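PDB 2I1S: hypothetical protein from Methanosarcina mazei, which is of unknown function but belongs to the family of proteins resembling ORF-3 of plasmid pRiA4b. Local coordinates for residues 27-30 against 31-34; 88-91 against 92-96; 36-39 against 40-44. All coordinates share one frame; numbering follows the deposited sequence.

Interaction 1 (27-30 against 31-34); sequences QVPE and NYTF
Pro29 and Tyr32 meet twice, once through their backbones and once through their side chains. The polar part is a type I beta turn running from Pro29 to Tyr32: Tyr32 N donates to Pro29 O over 3.2 Å, with an N-H...O angle of 153°. The donor sits well above the carbonyl plane, 58° out of it.

The apolar part is built round the tyrosine ring. Pro29 CD lies over one face in a CH-pi contact, 3.8 Å from the ring centroid and shifted toward the rim on the CE1 side. On the same side of the ring plane, beyond the CD2-CE2 bond, Val28 comes in obliquely, with its CB 3.7 Å from Tyr32 CD2 and CG1 near CE2. A chi1 of -108°, far from a staggered value, turns the ring back over the strand end. Asn31 adds a smaller touch, its OD1 3.4 Å from Pro29 CB.

Glu30 points out of the turn, and its OE2 accepts from the backbone N of Glu6 and Lys7. An alanine in place of Tyr32 removes the ring, which would probably leave Pro29 CD without its CH-pi partner and open a gap beside Val28. The chemistry implies that, within the turn, one backbone bond and a proline-aromatic contact act together, closing strand 22-29 before Thr33 N-caps helix 34-44.

Interaction 2 (88-91 against 92-96); sequences AKLS and DYFTL
With chi1 near -60° in Leu90 and -72° in Phe94, each side chain has its CG anti to its own carbonyl carbon, and the two run next to each other in the same direction. Leu90 CD2 comes within 3.8 Å of Phe94 CE1, while CB of the leucine approaches CD1 of the same ring. Asp92 has a similar chi1, which swings its carboxylate back toward Lys89, where OD2 lies 3.4 Å from Lys89 CB. A water joins the two residues, donating to Asp92 OD2 and accepting from Lys89 N at 3.2 Å. The lysine chain itself bends at every torsion beyond CG, and the amine turns off from the aspartate.

Leu90 to Tyr93 make up a short, weakly bonded helix, a single turn between strands 82-84 and 100-105 in the chain, with Lys89 and Phe94 flanking it. Asp92 N bonds to Lys89 O, and Leu90 O takes two donors, Tyr93 N at 2.9 Å and Phe94 N at 2.8 Å. The second donor arrives almost straight in line with the carbonyl, at a C=O...N angle of 174°; the first comes from above its plane. Leu90 O also lies in the plane of the Phe94 ring, at its edge.

Lys89 O meets the Tyr93 ring in the same manner, 3.6 Å from CD2, and Ala88 CB reaches CE2 of that ring at 4.1 Å. Farther out, Tyr93 OH is hydrogen-bonded to Asp66 OD2, and Phe34 meets the tyrosine with the ring planes nearly perpendicular.

Interaction 3 (36-39 against 40-44); sequences DLHK and AIQAV
Along helix 34-44 the backbone bonds mostly run from residue i+4 back to residue i, with Ile41 N donating to Leu37 O at 2.9 Å, Gln42 N to His38 O and Ala43 N to Lys39 O, while Ala40 N is shared less well, giving a weak bond to Asp36 O and a second weak one, of the i+3 kind, to Leu37 O.

One turn apart, His38 and Gln42 are the side chains that come closest. The imidazole approaches with its CE1, 3.5 Å from Gln42 CG and 3.7 Å from Gln42 NE2. In the histidine, CG is anti to the backbone N (chi1 157°), while the glutamine folds at chi2 (-64°), which carries its amide obliquely past CE1 of the ring, the two planes 33° apart. They also share partners. His38 ND1 and Gln42 NE2 both bond to the hydroxyl of Tyr103, while His38 NE2 bonds to Asp49 OD2 and Gln42 OE1 to the backbone N of Asp49. Both nitrogens of the buried imidazole are therefore engaged, which should fix the rotation of the ring.

One residue earlier, Leu37 and Ile41 make a looser apolar pair, CG of the leucine 4.2 Å from CD1 of the isoleucine. Ile41 CG1 lies nearer the backbone, 3.3 Å from Leu37 O.

The helix packs against the mixed sheet: Leu37 and Ile41 rest on strands 7-15 and 53-58 through Leu11, Leu13 and Phe55, His38 stacks on His53, and Ala40 touches Ile26 of strand 22-29, with the C-terminal Phe188 beside Ala40 and Ala43.

Overall arrangement
Interactions 1 and 3 follow each other along the chain: the turn after strand 22-29 leads straight into helix 34-44, and their centres are about 11 Å apart. Interaction 2 comes much later in sequence but docks against the turn, its centre about 9 Å from that of interaction 1. Two probable backbone bonds join them, Tyr32 O to Leu90 N at 2.9 Å and Phe34 N to Ala88 O at 3.0 Å. Leu90 also reaches the helix, its CD2 lying 3.8 Å from CD2 of Leu37, although the centres of interactions 2 and 3 are about 16 Å apart. Interaction 3 is the most central of the three.

Interaction 1 (27-30 against 31-34)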
loop_
_atom_site.group_PDB
_atom_site.type_symbol
_atom_site.label_atom_id
_atom_site.label_comp_id
_atom_site.label_asym_id
_atom_site.label_seq_id
_atom_site.Cartn_x
_atom_site.Cartn_y
_atom_site.Cartn_z
ATOM N N GLN A 27 0.859 11.243 3.774
ATOM C CA GLN A 27 0.664 12.444 2.944
ATOM C C GLN A 27 1.764 12.543 1.875
ATOM O O GLN A 27 2.961 12.433 2.176
ATOM C CB GLN A 27 0.597 13.689 3.802
ATOM C CG GLN A 27 -0.483 13.647 4.892
ATOM C CD GLN A 27 -0.401 14.841 5.812
ATOM O OE1 GLN A 27 0.185 15.858 5.441
ATOM N NE2 GLN A 27 -0.992 14.741 7.015
ATOM N N VAL A 28 1.371 12.740 0.624
ATOM C CA VAL A 28 2.368 12.799 -0.456
ATOM C C VAL A 28 2.348 14.146 -1.218
ATOM O O VAL A 28 1.303 14.771 -1.299
ATOM C CB VAL A 28 2.230 11.584 -1.446
ATOM C CG1 VAL A 28 2.545 10.292 -0.736
ATOM C CG2 VAL A 28 0.845 11.524 -2.059
ATOM N N PRO A 29 3.514 14.594 -1.757
ATOM C CA PRO A 29 3.485 15.760 -2.633
ATOM C C PRO A 29 2.488 15.568 -3.768
ATOM O O PRO A 29 2.393 14.458 -4.344
ATOM C CB PRO A 29 4.926 15.828 -3.191
ATOM C CG PRO A 29 5.767 15.212 -2.116
ATOM C CD PRO A 29 4.896 14.097 -1.564
ATOM N N GLU A 30 1.754 16.635 -4.076
ATOM C CA GLU A 30 0.780 16.625 -5.160
ATOM C C GLU A 30 1.408 16.308 -6.530
ATOM O O GLU A 30 0.752 15.721 -7.381
ATOM C CB GLU A 30 -0.026 17.947 -5.193
ATOM C CG GLU A 30 0.810 19.202 -5.533
ATOM C CD GLU A 30 -0.026 20.475 -5.726
ATOM O OE1 GLU A 30 -1.257 20.366 -5.961
ATOM O OE2 GLU A 30 0.565 21.582 -5.645
ATOM N N ASN A 31 2.682 16.661 -6.731
ATOM C CA ASN A 31 3.340 16.449 -8.027
ATOM C C ASN A 31 3.937 15.032 -8.231
ATOM O O ASN A 31 4.670 14.757 -9.208
ATOM C CB ASN A 31 4.370 17.563 -8.304
ATOM C CG ASN A 31 5.600 17.479 -7.389
ATOM O OD1 ASN A 31 5.584 16.812 -6.333
ATOM N ND2 ASN A 31 6.674 18.164 -7.792
ATOM N N TYR A 32 3.617 14.155 -7.298
ATOM C CA TYR A 32 4.043 12.762 -7.323
ATOM C C TYR A 32 3.526 12.018 -8.528
ATOM O O TYR A 32 2.385 12.229 -8.943
ATOM C CB TYR A 32 3.569 12.044 -6.058
ATOM C CG TYR A 32 4.681 11.725 -5.074
ATOM C CD1 TYR A 32 5.841 12.503 -5.015
ATOM C CD2 TYR A 32 4.553 10.655 -4.188
ATOM C CE1 TYR A 32 6.854 12.197 -4.125
ATOM C CE2 TYR A 32 5.542 10.348 -3.301
ATOM C CZ TYR A 32 6.685 11.117 -3.259
ATOM O OH TYR A 32 7.684 10.772 -2.362
ATOM N N THR A 33 4.397 11.174 -9.099
ATOM C CA THR A 33 4.019 10.264 -10.163
ATOM C C THR A 33 3.486 9.002 -9.488
ATOM O O THR A 33 3.571 8.863 -8.259
ATOM C CB THR A 33 5.210 9.915 -11.085
ATOM O OG1 THR A 33 6.210 9.200 -10.343
ATOM C CG2 THR A 33 5.842 11.163 -11.669
ATOM N N PHE A 34 2.916 8.088 -10.272
ATOM C CA PHE A 34 2.561 6.775 -9.747
ATOM C C PHE A 34 3.778 5.951 -9.310
ATOM O O PHE A 34 3.672 5.190 -8.363
ATOM C CB PHE A 34 1.612 6.033 -10.692
ATOM C CG PHE A 34 0.197 6.553 -10.622
ATOM C CD1 PHE A 34 -0.776 5.875 -9.890
ATOM C CD2 PHE A 34 -0.145 7.756 -11.223
ATOM C CE1 PHE A 34 -2.089 6.381 -9.799
ATOM C CE2 PHE A 34 -1.446 8.265 -11.128
ATOM C CZ PHE A 34 -2.422 7.578 -10.423
#

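Interaction 2 (88-91 against 92-96)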
loop_
_atom_site.group_PDB
_atom_site.type_symbol
_atom_site.label_atom_id
_atom_site.label_comp_id
_atom_site.label_asym_id
_atom_site.label_seq_id
_atom_site.Cartn_x
_atom_site.Cartn_y
_atom_site.Cartn_z
ATOM N N ALA A 88 2.585 9.152 -15.612
ATOM C CA ALA A 88 1.287 9.418 -14.982
ATOM C C ALA A 88 1.482 10.139 -13.652
ATOM O O ALA A 88 2.253 9.682 -12.782
ATOM C CB ALA A 88 0.531 8.140 -14.792
ATOM N N LYS A 89 0.814 11.283 -13.515
ATOM C CA LYS A 89 0.901 12.100 -12.311
ATOM C C LYS A 89 -0.337 11.862 -11.447
ATOM O O LYS A 89 -1.429 11.740 -11.984
ATOM C CB LYS A 89 0.997 13.575 -12.708
ATOM C CG LYS A 89 2.337 13.982 -13.352
ATOM C CD LYS A 89 3.455 14.106 -12.285
ATOM C CE LYS A 89 4.473 15.244 -12.576
ATOM N NZ LYS A 89 5.727 14.762 -13.256
ATOM N N LEU A 90 -0.185 11.796 -10.123
ATOM C CA LEU A 90 -1.360 11.663 -9.229
ATOM C C LEU A 90 -2.398 12.744 -9.479
ATOM O O LEU A 90 -3.605 12.453 -9.519
ATOM C CB LEU A 90 -0.968 11.709 -7.749
ATOM C CG LEU A 90 -0.001 10.643 -7.238
ATOM C CD1 LEU A 90 0.118 10.736 -5.705
ATOM C CD2 LEU A 90 -0.420 9.268 -7.676
ATOM N N SER A 91 -1.901 13.974 -9.660
ATOM C CA SER A 91 -2.691 15.188 -9.906
ATOM C C SER A 91 -3.505 15.182 -11.201
ATOM O O SER A 91 -4.404 15.996 -11.374
ATOM C CB SER A 91 -1.782 16.426 -9.872
ATOM O OG SER A 91 -0.985 16.547 -11.045
ATOM N N ASP A 92 -3.181 14.269 -12.109
ATOM C CA ASP A 92 -3.972 14.068 -13.316
ATOM C C ASP A 92 -5.145 13.102 -13.105
ATOM O O ASP A 92 -6.073 13.069 -13.924
ATOM C CB ASP A 92 -3.071 13.561 -14.434
ATOM C CG ASP A 92 -2.184 14.668 -15.013
ATOM O OD1 ASP A 92 -2.647 15.836 -15.105
ATOM O OD2 ASP A 92 -1.018 14.359 -15.369
ATOM N N TYR A 93 -5.104 12.340 -12.006
ATOM C CA TYR A 93 -6.095 11.295 -11.721
ATOM C C TYR A 93 -6.945 11.500 -10.466
ATOM O O TYR A 93 -8.176 11.400 -10.524
ATOM C CB TYR A 93 -5.420 9.934 -11.627
ATOM C CG TYR A 93 -5.079 9.321 -12.961
ATOM C CD1 TYR A 93 -5.978 8.494 -13.607
ATOM C CD2 TYR A 93 -3.843 9.547 -13.552
ATOM C CE1 TYR A 93 -5.673 7.923 -14.820
ATOM C CE2 TYR A 93 -3.522 8.985 -14.772
ATOM C CZ TYR A 93 -4.444 8.175 -15.413
ATOM O OH TYR A 93 -4.137 7.601 -16.631
ATOM N N PHE A 94 -6.290 11.745 -9.334
ATOM C CA PHE A 94 -6.989 11.927 -8.065
ATOM C C PHE A 94 -7.609 13.315 -7.968
ATOM O O PHE A 94 -6.938 14.339 -8.128
ATOM C CB PHE A 94 -6.054 11.709 -6.863
ATOM C CG PHE A 94 -5.657 10.266 -6.630
ATOM C CD1 PHE A 94 -4.489 9.751 -7.194
ATOM C CD2 PHE A 94 -6.421 9.444 -5.787
ATOM C CE1 PHE A 94 -4.108 8.420 -6.978
ATOM C CE2 PHE A 94 -6.054 8.128 -5.552
ATOM C CZ PHE A 94 -4.881 7.607 -6.151
ATOM N N THR A 95 -8.908 13.337 -7.712
ATOM C CA THR A 95 -9.603 14.553 -7.347
ATOM C C THR A 95 -10.567 14.150 -6.234
ATOM O O THR A 95 -10.609 12.974 -5.834
ATOM C CB THR A 95 -10.380 15.166 -8.549
ATOM O OG1 THR A 95 -11.716 14.647 -8.593
ATOM C CG2 THR A 95 -9.655 14.879 -9.885
ATOM N N LEU A 96 -11.336 15.114 -5.742
ATOM C CA LEU A 96 -12.320 14.846 -4.708
ATOM C C LEU A 96 -13.572 14.085 -5.220
ATOM O O LEU A 96 -14.215 13.385 -4.441
ATOM C CB LEU A 96 -12.683 16.137 -3.941
ATOM C CG LEU A 96 -11.560 16.958 -3.271
ATOM C CD1 LEU A 96 -12.088 18.316 -2.792
ATOM C CD2 LEU A 96 -10.855 16.215 -2.113
HETATM O O HOH W 1 -0.768 11.989 -16.227
#

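Interaction 3 (36-39 against 40-44)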
loop_
_atom_site.group_PDB
_atom_site.type_symbol
_atom_site.label_atom_id
_atom_site.label_comp_id
_atom_site.label_asym_id
_atom_site.label_seq_id
_atom_site.Cartn_x
_atom_site.Cartn_y
_atom_site.Cartn_z
ATOM N N ASP A 36 6.488 7.091 -7.803
ATOM C CA ASP A 36 6.686 7.671 -6.477
ATOM C C ASP A 36 5.739 7.104 -5.430
ATOM O O ASP A 36 6.172 6.805 -4.293
ATOM C CB ASP A 36 6.471 9.188 -6.537
ATOM C CG ASP A 36 7.582 9.931 -7.260
ATOM O OD1 ASP A 36 8.744 9.465 -7.252
ATOM O OD2 ASP A 36 7.290 11.000 -7.833
ATOM N N LEU A 37 4.466 6.946 -5.816
ATOM C CA LEU A 37 3.440 6.342 -4.963
ATOM C C LEU A 37 3.648 4.836 -4.728
ATOM O O LEU A 37 3.500 4.350 -3.593
ATOM C CB LEU A 37 2.046 6.616 -5.539
ATOM C CG LEU A 37 0.831 6.005 -4.821
ATOM C CD1 LEU A 37 0.688 6.598 -3.424
ATOM C CD2 LEU A 37 -0.494 6.124 -5.607
ATOM N N HIS A 38 3.962 4.091 -5.793
ATOM C CA HIS A 38 4.378 2.692 -5.650
ATOM C C HIS A 38 5.426 2.572 -4.552
ATOM O O HIS A 38 5.289 1.750 -3.640
ATOM C CB HIS A 38 4.928 2.160 -6.972
ATOM C CG HIS A 38 5.850 0.987 -6.822
ATOM N ND1 HIS A 38 5.425 -0.238 -6.359
ATOM C CD2 HIS A 38 7.169 0.843 -7.104
ATOM C CE1 HIS A 38 6.438 -1.087 -6.360
ATOM N NE2 HIS A 38 7.509 -0.452 -6.802
ATOM N N LYS A 39 6.458 3.412 -4.610
ATOM C CA LYS A 39 7.535 3.378 -3.602
ATOM C C LYS A 39 7.092 3.725 -2.179
ATOM O O LYS A 39 7.706 3.269 -1.223
ATOM C CB LYS A 39 8.706 4.252 -4.015
ATOM C CG LYS A 39 9.403 3.752 -5.238
ATOM C CD LYS A 39 10.441 4.739 -5.681
ATOM C CE LYS A 39 11.161 4.230 -6.918
ATOM N NZ LYS A 39 11.926 5.348 -7.603
ATOM N N ALA A 40 6.056 4.544 -2.039
ATOM C CA ALA A 40 5.580 4.967 -0.714
ATOM C C ALA A 40 4.757 3.827 -0.089
ATOM O O ALA A 40 4.913 3.482 1.090
ATOM C CB ALA A 40 4.772 6.282 -0.817
ATOM N N ILE A 41 3.895 3.235 -0.906
ATOM C CA ILE A 41 3.271 1.944 -0.597
ATOM C C ILE A 41 4.267 0.851 -0.145
ATOM O O ILE A 41 4.058 0.213 0.909
ATOM C CB ILE A 41 2.325 1.434 -1.771
ATOM C CG1 ILE A 41 1.242 2.474 -2.085
ATOM C CG2 ILE A 41 1.654 0.084 -1.372
ATOM C CD1 ILE A 41 0.402 2.121 -3.374
ATOM N N GLN A 42 5.337 0.633 -0.915
ATOM C CA GLN A 42 6.322 -0.380 -0.519
ATOM C C GLN A 42 6.891 -0.089 0.868
ATOM O O GLN A 42 7.148 -1.019 1.655
ATOM C CB GLN A 42 7.493 -0.486 -1.537
ATOM C CG GLN A 42 7.155 -1.078 -2.892
ATOM C CD GLN A 42 6.706 -2.511 -2.814
ATOM O OE1 GLN A 42 7.464 -3.376 -2.445
ATOM N NE2 GLN A 42 5.466 -2.774 -3.209
ATOM N N ALA A 43 7.101 1.201 1.137
ATOM C CA ALA A 43 7.692 1.709 2.370
ATOM C C ALA A 43 6.795 1.497 3.572
ATOM O O ALA A 43 7.248 0.936 4.570
ATOM C CB ALA A 43 8.046 3.181 2.225
ATOM N N VAL A 44 5.519 1.878 3.456
ATOM C CA VAL A 44 4.559 1.778 4.583
ATOM C C VAL A 44 4.188 0.355 4.930
ATOM O O VAL A 44 3.886 0.064 6.106
ATOM C CB VAL A 44 3.255 2.681 4.457
ATOM C CG1 VAL A 44 3.619 4.099 4.400
ATOM C CG2 VAL A 44 2.373 2.275 3.260
#